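Local atomic coordinates of orotidine 5'-phosphate decarboxylase (Sulfolobus solfataricus, PDB entry 4DBD), a protein that probably catalyses the decarboxylation of orotidine 5'-monophosphate to UMP, the last step of de novo UMP biosynthesis, as a homodimeric TIM barrel. Residues I149-R153 with A176-D182; V113-W119 with G142-H148. All blocks are in the same frame, centred on the assembly; numbering follows the deposited sequence.

Contact 1: I149-R153 with A176-D182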
ATOM      1  N   ILE A 149     -22.428   0.302   3.377  1.00 18.09           N
ATOM      2  CA  ILE A 149     -22.316   1.368   4.369  1.00 17.01           C
ATOM      3  C   ILE A 149     -23.355   1.190   5.466  1.00 22.56           C
ATOM      4  O   ILE A 149     -23.039   1.257   6.656  1.00 20.95           O
ATOM      5  CB  ILE A 149     -22.497   2.764   3.722  1.00 18.79           C
ATOM      6  CG1 ILE A 149     -21.366   3.039   2.736  1.00 17.91           C
ATOM      7  CG2 ILE A 149     -22.544   3.857   4.778  1.00 19.23           C
ATOM      8  CD1 ILE A 149     -21.492   4.381   2.015  1.00 17.69           C
ATOM      9  N   THR A 150     -24.608   0.967   5.072  1.00 19.95           N
ATOM     10  CA  THR A 150     -25.660   0.840   6.076  1.00 18.81           C
ATOM     11  C   THR A 150     -25.406  -0.384   6.963  1.00 16.94           C
ATOM     12  O   THR A 150     -25.521  -0.315   8.191  1.00 25.69           O
ATOM     13  CB  THR A 150     -27.041   0.740   5.431  1.00 19.22           C
ATOM     14  OG1 THR A 150     -27.192   1.792   4.465  1.00 21.28           O
ATOM     15  CG2 THR A 150     -28.114   0.862   6.502  1.00 23.12           C
ATOM     16  N   GLN A 151     -25.028  -1.487   6.333  1.00 15.81           N
ATOM     17  CA  GLN A 151     -24.744  -2.732   7.038  1.00 20.50           C
ATOM     18  C   GLN A 151     -23.534  -2.609   7.947  1.00 25.86           C
ATOM     19  O   GLN A 151     -23.564  -3.068   9.082  1.00 23.64           O
ATOM     20  CB  GLN A 151     -24.565  -3.875   6.038  1.00 20.92           C
ATOM     21  CG  GLN A 151     -25.874  -4.233   5.338  1.00 31.50           C
ATOM     22  CD  GLN A 151     -25.678  -4.805   3.952  1.00 37.31           C
ATOM     23  OE1 GLN A 151     -24.562  -5.164   3.562  1.00 42.88           O
ATOM     24  NE2 GLN A 151     -26.768  -4.885   3.186  1.00 34.76           N
ATOM     25  N   TYR A 152     -22.462  -1.988   7.468  1.00 26.86           N
ATOM     26  CA  TYR A 152     -21.344  -1.739   8.370  1.00 19.09           C
ATOM     27  C   TYR A 152     -21.741  -0.817   9.525  1.00 25.11           C
ATOM     28  O   TYR A 152     -21.269  -0.991  10.645  1.00 30.16           O
ATOM     29  CB  TYR A 152     -20.096  -1.231   7.628  1.00 21.48           C
ATOM     30  CG  TYR A 152     -19.241  -2.365   7.113  1.00 18.47           C
ATOM     31  CD1 TYR A 152     -19.542  -2.996   5.919  1.00 22.02           C
ATOM     32  CD2 TYR A 152     -18.154  -2.829   7.844  1.00 27.77           C
ATOM     33  CE1 TYR A 152     -18.775  -4.046   5.449  1.00 25.28           C
ATOM     34  CE2 TYR A 152     -17.381  -3.883   7.381  1.00 24.47           C
ATOM     35  CZ  TYR A 152     -17.699  -4.480   6.182  1.00 23.01           C
ATOM     36  OH  TYR A 152     -16.943  -5.537   5.712  1.00 35.80           O
ATOM     37  N   ARG A 153     -22.626   0.139   9.266  1.00 21.29           N
ATOM     38  CA  ARG A 153     -23.086   1.027  10.333  1.00 25.79           C
ATOM     39  C   ARG A 153     -23.855   0.224  11.382  1.00 28.29           C
ATOM     40  O   ARG A 153     -23.739   0.476  12.580  1.00 28.14           O
ATOM     41  CB  ARG A 153     -23.949   2.159   9.779  1.00 25.27           C
ATOM     42  CG  ARG A 153     -24.688   2.959  10.849  1.00 30.27           C
ATOM     43  CD  ARG A 153     -23.736   3.499  11.900  1.00 33.84           C
ATOM     44  NE  ARG A 153     -22.850   4.507  11.335  1.00 28.41           N
ATOM     45  CZ  ARG A 153     -21.635   4.786  11.798  1.00 30.90           C
ATOM     46  NH1 ARG A 153     -21.141   4.122  12.835  1.00 27.59           N
ATOM     47  NH2 ARG A 153     -20.911   5.721  11.204  1.00 21.53           N
ATOM     48  N   ALA A 176     -23.628   8.857   0.893  1.00 22.11           N
ATOM     49  CA  ALA A 176     -22.920   7.969   1.802  1.00 20.40           C
ATOM     50  C   ALA A 176     -23.242   8.337   3.241  1.00 20.53           C
ATOM     51  O   ALA A 176     -23.572   7.469   4.051  1.00 16.73           O
ATOM     52  CB  ALA A 176     -21.427   8.016   1.551  1.00 16.85           C
ATOM     53  N   VAL A 177     -23.164   9.627   3.555  1.00 18.17           N
ATOM     54  CA  VAL A 177     -23.585  10.086   4.867  1.00 20.46           C
ATOM     55  C   VAL A 177     -25.025   9.653   5.158  1.00 20.20           C
ATOM     56  O   VAL A 177     -25.305   9.134   6.231  1.00 22.34           O
ATOM     57  CB  VAL A 177     -23.429  11.600   5.030  1.00 26.62           C
ATOM     58  CG1 VAL A 177     -23.959  12.037   6.387  1.00 26.93           C
ATOM     59  CG2 VAL A 177     -21.958  11.977   4.890  1.00 23.72           C
ATOM     60  N   CYS A 178     -25.932   9.833   4.200  1.00 20.92           N
ATOM     61  CA  CYS A 178     -27.320   9.442   4.449  1.00 24.82           C
ATOM     62  C   CYS A 178     -27.458   7.932   4.682  1.00 22.01           C
ATOM     63  O   CYS A 178     -28.294   7.504   5.474  1.00 26.17           O
ATOM     64  CB  CYS A 178     -28.263   9.949   3.350  1.00 24.00           C
ATOM     65  SG  CYS A 178     -28.494  11.752   3.371  1.00 34.54           S
ATOM     66  N   ALA A 179     -26.606   7.134   4.038  1.00 23.94           N
ATOM     67  CA  ALA A 179     -26.614   5.683   4.241  1.00 22.14           C
ATOM     68  C   ALA A 179     -26.015   5.243   5.581  1.00 26.21           C
ATOM     69  O   ALA A 179     -26.174   4.088   5.983  1.00 20.68           O
ATOM     70  CB  ALA A 179     -25.903   4.974   3.092  1.00 18.99           C
ATOM     71  N   GLY A 180     -25.304   6.141   6.260  1.00 20.37           N
ATOM     72  CA  GLY A 180     -24.790   5.821   7.578  1.00 25.68           C
ATOM     73  C   GLY A 180     -23.337   6.181   7.812  1.00 17.87           C
ATOM     74  O   GLY A 180     -22.816   5.963   8.908  1.00 21.21           O
ATOM     75  N   ALA A 181     -22.683   6.742   6.799  1.00 22.73           N
ATOM     76  CA  ALA A 181     -21.288   7.159   6.950  1.00 20.59           C
ATOM     77  C   ALA A 181     -21.190   8.437   7.786  1.00 19.65           C
ATOM     78  O   ALA A 181     -22.114   9.245   7.821  1.00 22.91           O
ATOM     79  CB  ALA A 181     -20.638   7.354   5.586  1.00 20.27           C
ATOM     80  N   ASP A 182     -20.058   8.627   8.453  1.00 22.02           N
ATOM     81  CA  ASP A 182     -19.827   9.859   9.188  1.00 19.47           C
ATOM     82  C   ASP A 182     -19.300  10.979   8.290  1.00 20.52           C
ATOM     83  O   ASP A 182     -19.763  12.112   8.360  1.00 22.26           O
ATOM     84  CB  ASP A 182     -18.861   9.609  10.345  1.00 22.74           C
ATOM     85  CG  ASP A 182     -19.458   8.711  11.394  1.00 24.79           C
ATOM     86  OD1 ASP A 182     -20.367   9.183  12.110  1.00 31.95           O
ATOM     87  OD2 ASP A 182     -19.051   7.536  11.489  1.00 24.57           O
TER

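Contact 2: V113-W119 with G142-H148. With SO4 (sulfate ion), chain C.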
ATOM      1  N   VAL A 113     -14.490  -2.004   2.570  1.00 14.31           N
ATOM      2  CA  VAL A 113     -15.030  -2.175   1.230  1.00 13.94           C
ATOM      3  C   VAL A 113     -14.507  -1.066   0.322  1.00 18.32           C
ATOM      4  O   VAL A 113     -14.538   0.110   0.685  1.00 18.18           O
ATOM      5  CB  VAL A 113     -16.570  -2.110   1.226  1.00 16.80           C
ATOM      6  CG1 VAL A 113     -17.110  -2.460  -0.165  1.00 16.07           C
ATOM      7  CG2 VAL A 113     -17.139  -3.033   2.285  1.00 15.73           C
ATOM      8  N   MET A 114     -14.018  -1.429  -0.854  1.00 16.73           N
ATOM      9  CA  MET A 114     -13.637  -0.401  -1.827  1.00 20.32           C
ATOM     10  C   MET A 114     -14.709  -0.162  -2.882  1.00 21.99           C
ATOM     11  O   MET A 114     -15.657  -0.945  -3.013  1.00 20.65           O
ATOM     12  CB  MET A 114     -12.284  -0.703  -2.455  1.00 15.70           C
ATOM     13  CG  MET A 114     -11.200  -0.852  -1.413  1.00 22.49           C
ATOM     14  SD  MET A 114      -9.553  -0.733  -2.113  1.00 24.04           S
ATOM     15  CE  MET A 114      -9.623   0.921  -2.821  1.00 22.36           C
ATOM     16  N   SER A 115     -14.555   0.934  -3.627  1.00 21.58           N
ATOM     17  CA  SER A 115     -15.597   1.403  -4.543  1.00 28.87           C
ATOM     18  C   SER A 115     -15.515   0.863  -5.971  1.00 24.59           C
ATOM     19  O   SER A 115     -16.471   0.991  -6.739  1.00 29.08           O
ATOM     20  CB  SER A 115     -15.595   2.933  -4.596  1.00 27.53           C
ATOM     21  OG  SER A 115     -15.818   3.509  -3.327  1.00 31.83           O
ATOM     22  N   HIS A 116     -14.381   0.289  -6.360  1.00 18.54           N
ATOM     23  CA  HIS A 116     -14.266  -0.205  -7.729  1.00 24.40           C
ATOM     24  C   HIS A 116     -14.981  -1.549  -7.884  1.00 22.08           C
ATOM     25  O   HIS A 116     -15.163  -2.295  -6.914  1.00 20.22           O
ATOM     26  CB  HIS A 116     -12.799  -0.301  -8.160  1.00 16.33           C
ATOM     27  CG  HIS A 116     -11.988  -1.218  -7.305  1.00 17.80           C
ATOM     28  ND1 HIS A 116     -11.651  -0.914  -6.007  1.00 18.92           N
ATOM     29  CD2 HIS A 116     -11.467  -2.444  -7.559  1.00 14.24           C
ATOM     30  CE1 HIS A 116     -10.953  -1.912  -5.493  1.00 16.49           C
ATOM     31  NE2 HIS A 116     -10.825  -2.850  -6.413  1.00 17.19           N
ATOM     32  N   GLU A 117     -15.400  -1.851  -9.107  1.00 23.61           N
ATOM     33  CA  GLU A 117     -16.162  -3.066  -9.369  1.00 25.41           C
ATOM     34  C   GLU A 117     -15.377  -4.330  -9.048  1.00 25.81           C
ATOM     35  O   GLU A 117     -15.965  -5.349  -8.673  1.00 21.92           O
ATOM     36  CB  GLU A 117     -16.642  -3.102 -10.824  1.00 34.51           C
ATOM     37  CG  GLU A 117     -17.903  -2.310 -11.072  1.00 43.55           C
ATOM     38  CD  GLU A 117     -18.287  -2.279 -12.539  1.00 47.97           C
ATOM     39  OE1 GLU A 117     -18.538  -1.173 -13.055  1.00 44.99           O
ATOM     40  OE2 GLU A 117     -18.336  -3.358 -13.171  1.00 53.61           O
ATOM     41  N   GLY A 118     -14.053  -4.253  -9.180  1.00 20.90           N
ATOM     42  CA  GLY A 118     -13.193  -5.401  -8.992  1.00 19.17           C
ATOM     43  C   GLY A 118     -13.024  -5.813  -7.539  1.00 18.30           C
ATOM     44  O   GLY A 118     -12.503  -6.887  -7.255  1.00 21.31           O
ATOM     45  N   TRP A 119     -13.468  -4.966  -6.614  1.00 18.65           N
ATOM     46  CA  TRP A 119     -13.382  -5.315  -5.197  1.00 16.76           C
ATOM     47  C   TRP A 119     -14.312  -6.470  -4.864  1.00 20.53           C
ATOM     48  O   TRP A 119     -15.532  -6.362  -5.026  1.00 21.18           O
ATOM     49  CB  TRP A 119     -13.722  -4.120  -4.302  1.00 19.61           C
ATOM     50  CG  TRP A 119     -13.629  -4.452  -2.836  1.00 20.76           C
ATOM     51  CD1 TRP A 119     -14.652  -4.791  -2.001  1.00 20.77           C
ATOM     52  CD2 TRP A 119     -12.436  -4.495  -2.043  1.00 21.13           C
ATOM     53  NE1 TRP A 119     -14.175  -5.030  -0.735  1.00 18.31           N
ATOM     54  CE2 TRP A 119     -12.813  -4.854  -0.735  1.00 16.09           C
ATOM     55  CE3 TRP A 119     -11.085  -4.254  -2.318  1.00 18.60           C
ATOM     56  CZ2 TRP A 119     -11.885  -4.984   0.304  1.00 19.25           C
ATOM     57  CZ3 TRP A 119     -10.169  -4.368  -1.285  1.00 14.55           C
ATOM     58  CH2 TRP A 119     -10.572  -4.733   0.007  1.00 19.51           C
ATOM     59  N   GLY A 142     -16.662   2.014   0.915  1.00 18.00           N
ATOM     60  CA  GLY A 142     -16.842   2.702  -0.359  1.00 19.59           C
ATOM     61  C   GLY A 142     -18.172   3.408  -0.567  1.00 33.66           C
ATOM     62  O   GLY A 142     -19.233   2.870  -0.235  1.00 25.65           O
ATOM     63  N   GLY A 143     -18.112   4.612  -1.139  1.00 30.20           N
ATOM     64  CA  GLY A 143     -19.292   5.442  -1.341  1.00 30.92           C
ATOM     65  C   GLY A 143     -20.199   4.995  -2.481  1.00 36.49           C
ATOM     66  O   GLY A 143     -21.354   5.417  -2.561  1.00 38.50           O
ATOM     67  N   THR A 144     -19.676   4.152  -3.369  1.00 34.02           N
ATOM     68  CA  THR A 144     -20.487   3.528  -4.408  1.00 34.49           C
ATOM     69  C   THR A 144     -21.240   2.343  -3.818  1.00 30.44           C
ATOM     70  O   THR A 144     -22.150   1.795  -4.444  1.00 37.17           O
ATOM     71  CB  THR A 144     -19.613   2.960  -5.521  1.00 33.87           C
ATOM     72  OG1 THR A 144     -18.595   2.147  -4.927  1.00 32.56           O
ATOM     73  CG2 THR A 144     -18.977   4.065  -6.331  1.00 24.11           C
ATOM     74  N   LYS A 145     -20.831   1.936  -2.622  1.00 32.25           N
ATOM     75  CA  LYS A 145     -21.330   0.710  -2.011  1.00 37.80           C
ATOM     76  C   LYS A 145     -22.264   1.042  -0.847  1.00 32.48           C
ATOM     77  O   LYS A 145     -21.949   0.752   0.320  1.00 26.16           O
ATOM     78  CB  LYS A 145     -20.151  -0.146  -1.529  1.00 33.63           C
ATOM     79  CG  LYS A 145     -19.050  -0.368  -2.580  1.00 26.21           C
ATOM     80  CD  LYS A 145     -19.575  -1.150  -3.791  1.00 36.46           C
ATOM     81  CE  LYS A 145     -18.439  -1.599  -4.727  1.00 37.63           C
ATOM     82  NZ  LYS A 145     -17.596  -2.702  -4.163  1.00 29.77           N
ATOM     83  N   LEU A 146     -23.404   1.653  -1.171  1.00 31.65           N
ATOM     84  CA  LEU A 146     -24.325   2.166  -0.155  1.00 27.22           C
ATOM     85  C   LEU A 146     -24.891   1.084   0.760  1.00 20.89           C
ATOM     86  O   LEU A 146     -24.972   1.297   1.960  1.00 19.54           O
ATOM     87  CB  LEU A 146     -25.465   2.982  -0.773  1.00 18.78           C
ATOM     88  CG  LEU A 146     -25.104   4.233  -1.582  1.00 23.97           C
ATOM     89  CD1 LEU A 146     -26.359   5.041  -1.875  1.00 23.36           C
ATOM     90  CD2 LEU A 146     -24.075   5.099  -0.856  1.00 20.30           C
ATOM     91  N   ASP A 147     -25.302  -0.052   0.196  1.00 21.99           N
ATOM     92  CA  ASP A 147     -25.819  -1.153   1.009  1.00 24.75           C
ATOM     93  C   ASP A 147     -24.812  -1.530   2.084  1.00 23.97           C
ATOM     94  O   ASP A 147     -25.169  -1.755   3.244  1.00 17.59           O
ATOM     95  CB  ASP A 147     -26.110  -2.383   0.147  1.00 27.80           C
ATOM     96  CG  ASP A 147     -27.351  -2.217  -0.709  1.00 35.74           C
ATOM     97  OD1 ASP A 147     -27.546  -1.109  -1.247  1.00 30.02           O
ATOM     98  OD2 ASP A 147     -28.134  -3.193  -0.830  1.00 39.24           O
ATOM     99  N   HIS A 148     -23.545  -1.605   1.691  1.00 21.40           N
ATOM    100  CA  HIS A 148     -22.499  -2.019   2.631  1.00 21.15           C
ATOM    101  C   HIS A 148     -22.273  -0.974   3.723  1.00 22.26           C
ATOM    102  O   HIS A 148     -21.964  -1.319   4.870  1.00 23.06           O
ATOM    103  CB  HIS A 148     -21.202  -2.335   1.885  1.00 24.03           C
ATOM    104  CG  HIS A 148     -21.305  -3.516   0.968  1.00 23.99           C
ATOM    105  ND1 HIS A 148     -21.329  -4.814   1.429  1.00 39.39           N
ATOM    106  CD2 HIS A 148     -21.384  -3.595  -0.382  1.00 27.03           C
ATOM    107  CE1 HIS A 148     -21.418  -5.641   0.403  1.00 34.29           C
ATOM    108  NE2 HIS A 148     -21.453  -4.927  -0.707  1.00 35.07           N
TER
HETATM  109  S   SO4 C 302     -21.439  -5.976  -4.396  1.00 61.61           S
HETATM  110  O1  SO4 C 302     -21.830  -4.581  -4.190  1.00 51.09           O
HETATM  111  O2  SO4 C 302     -20.112  -6.020  -5.012  1.00 60.55           O
HETATM  112  O3  SO4 C 302     -21.413  -6.673  -3.110  1.00 57.12           O
HETATM  113  O4  SO4 C 302     -22.399  -6.630  -5.278  1.00 72.77           O

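Contact 1: I149-R153 with A176-D182
Gly180 O is gripped by two nitrogens of Arg153. Arg153 NE donates to Gly180 O at 2.8 Å, and Arg153 NH2 donates to the same Gly180 O at 3.0 Å. The oxygen lies in the guanidinium plane, at its edge, so the group meets the carbonyl side-on. The arginine chain bends at chi2 (55°) and chi3 (67°), which folds it back so that NE and NH2 both face Gly180. Arg153 NH2 also forms a salt bridge with Asp182 OD2 at 2.6 Å; as a hydrogen bond this is weak. The guanidinium and carboxylate planes are turned 70° apart. Asp182 OD2 has a second partner in Ile161 N, and Arg153 NH1 bonds to Met159 O.

Further along, Thr150 OG1 donates to Ala179 O at 2.9 Å, in the carbonyl plane and on a lone pair. Gly180, with positive phi, leaves helical geometry in a Schellman motif. A side chain at this position would press on Arg153 CB. The apolar part belongs to Ile149. The Ile149 CG2 methyl sits 3.5 Å from Ala181 N and also touches Ala179 CB. The other branch reaches across to Ala176, with Ile149 CD1 3.7 Å from Ala176 CB.

The contact joins two neighbouring helices on the outside of the barrel, 146-155 and 175-179. The turn after the second helix runs into strand 183-186. Beneath them lies strand 160-163, where Ser163 touches Ile149, Ala176 and Ala181, and Ile161 touches Arg153.

Contact 2: V113-W119 with G142-H148
Lys145 reaches across Val113, and the two side chains pass at a slant. Lys145 CG packs on Val113 CG1 at 3.7 Å. The lysine chain bends at chi2 (-63°) and again at chi4 (72°), which brings Lys145 NZ round to Met114 O, a hydrogen bond of 2.9 Å. NZ meets the carbonyl almost head-on, with a C=O...N angle of 162°. Lys145 NZ also lies 4.1 Å from Trp119 CB. One face of the Trp119 indole packs on the backbone at Met114 N. Replacing Lys145 with an alanine would probably leave Met114 O without this donor and open a gap beside Val113 CG1.

On its other branch, Val113 meets His148 at about a right angle, CG2 to His148 CB. His148 NE2 donates to sulfate O3 at 3.0 Å. The ion lies at the edge of the ring, in its plane, and is also held by Thr121. It probably came from the crystallisation liquor.

Thr144 lays OG1 and CG2 against Ser115 CB. Thr144 OG1 donates to Ser115 O at 3.0 Å, in the carbonyl plane and on a lone pair. Ser115 OG lies over Gly142, 3.2 Å from Gly142 CA. A side chain on Gly142 would clash with this hydroxyl. Gly142 N donates to Val113 O at 2.9 Å.

His116 turns away from this contact and bonds through NE2 to Ile88 O of the second subunit. Loops following neighbouring parallel strands, 107-113 and 138-141, meet here. This is the C-terminal mouth of a TIM barrel, where the active site of this family lies; Ser115 is a predicted substrate-binding residue.

Helix 146-155 serves both contacts. Its start and the loop before it make contact 2, and residues 149-153, just after, make contact 1; the centres of the two are 12 Å apart. They touch directly. Ile149 CD1 lies 3.5 Å from Gly142 O, and Tyr152 CE1 packs on Val113 CG2 at 3.7 Å. Contact 2 contributes Ser115 to the predicted substrate site. Ser115 lies near Gln169, and the side chain of Met114 is about 4 Å from that of Lys61, the predicted proton donor. Contact 1 reaches the predicted site through Ala176, whose side chain is about 4 Å from that of Met166; the side chain of Ile149 is about 8 Å from that of Ser115.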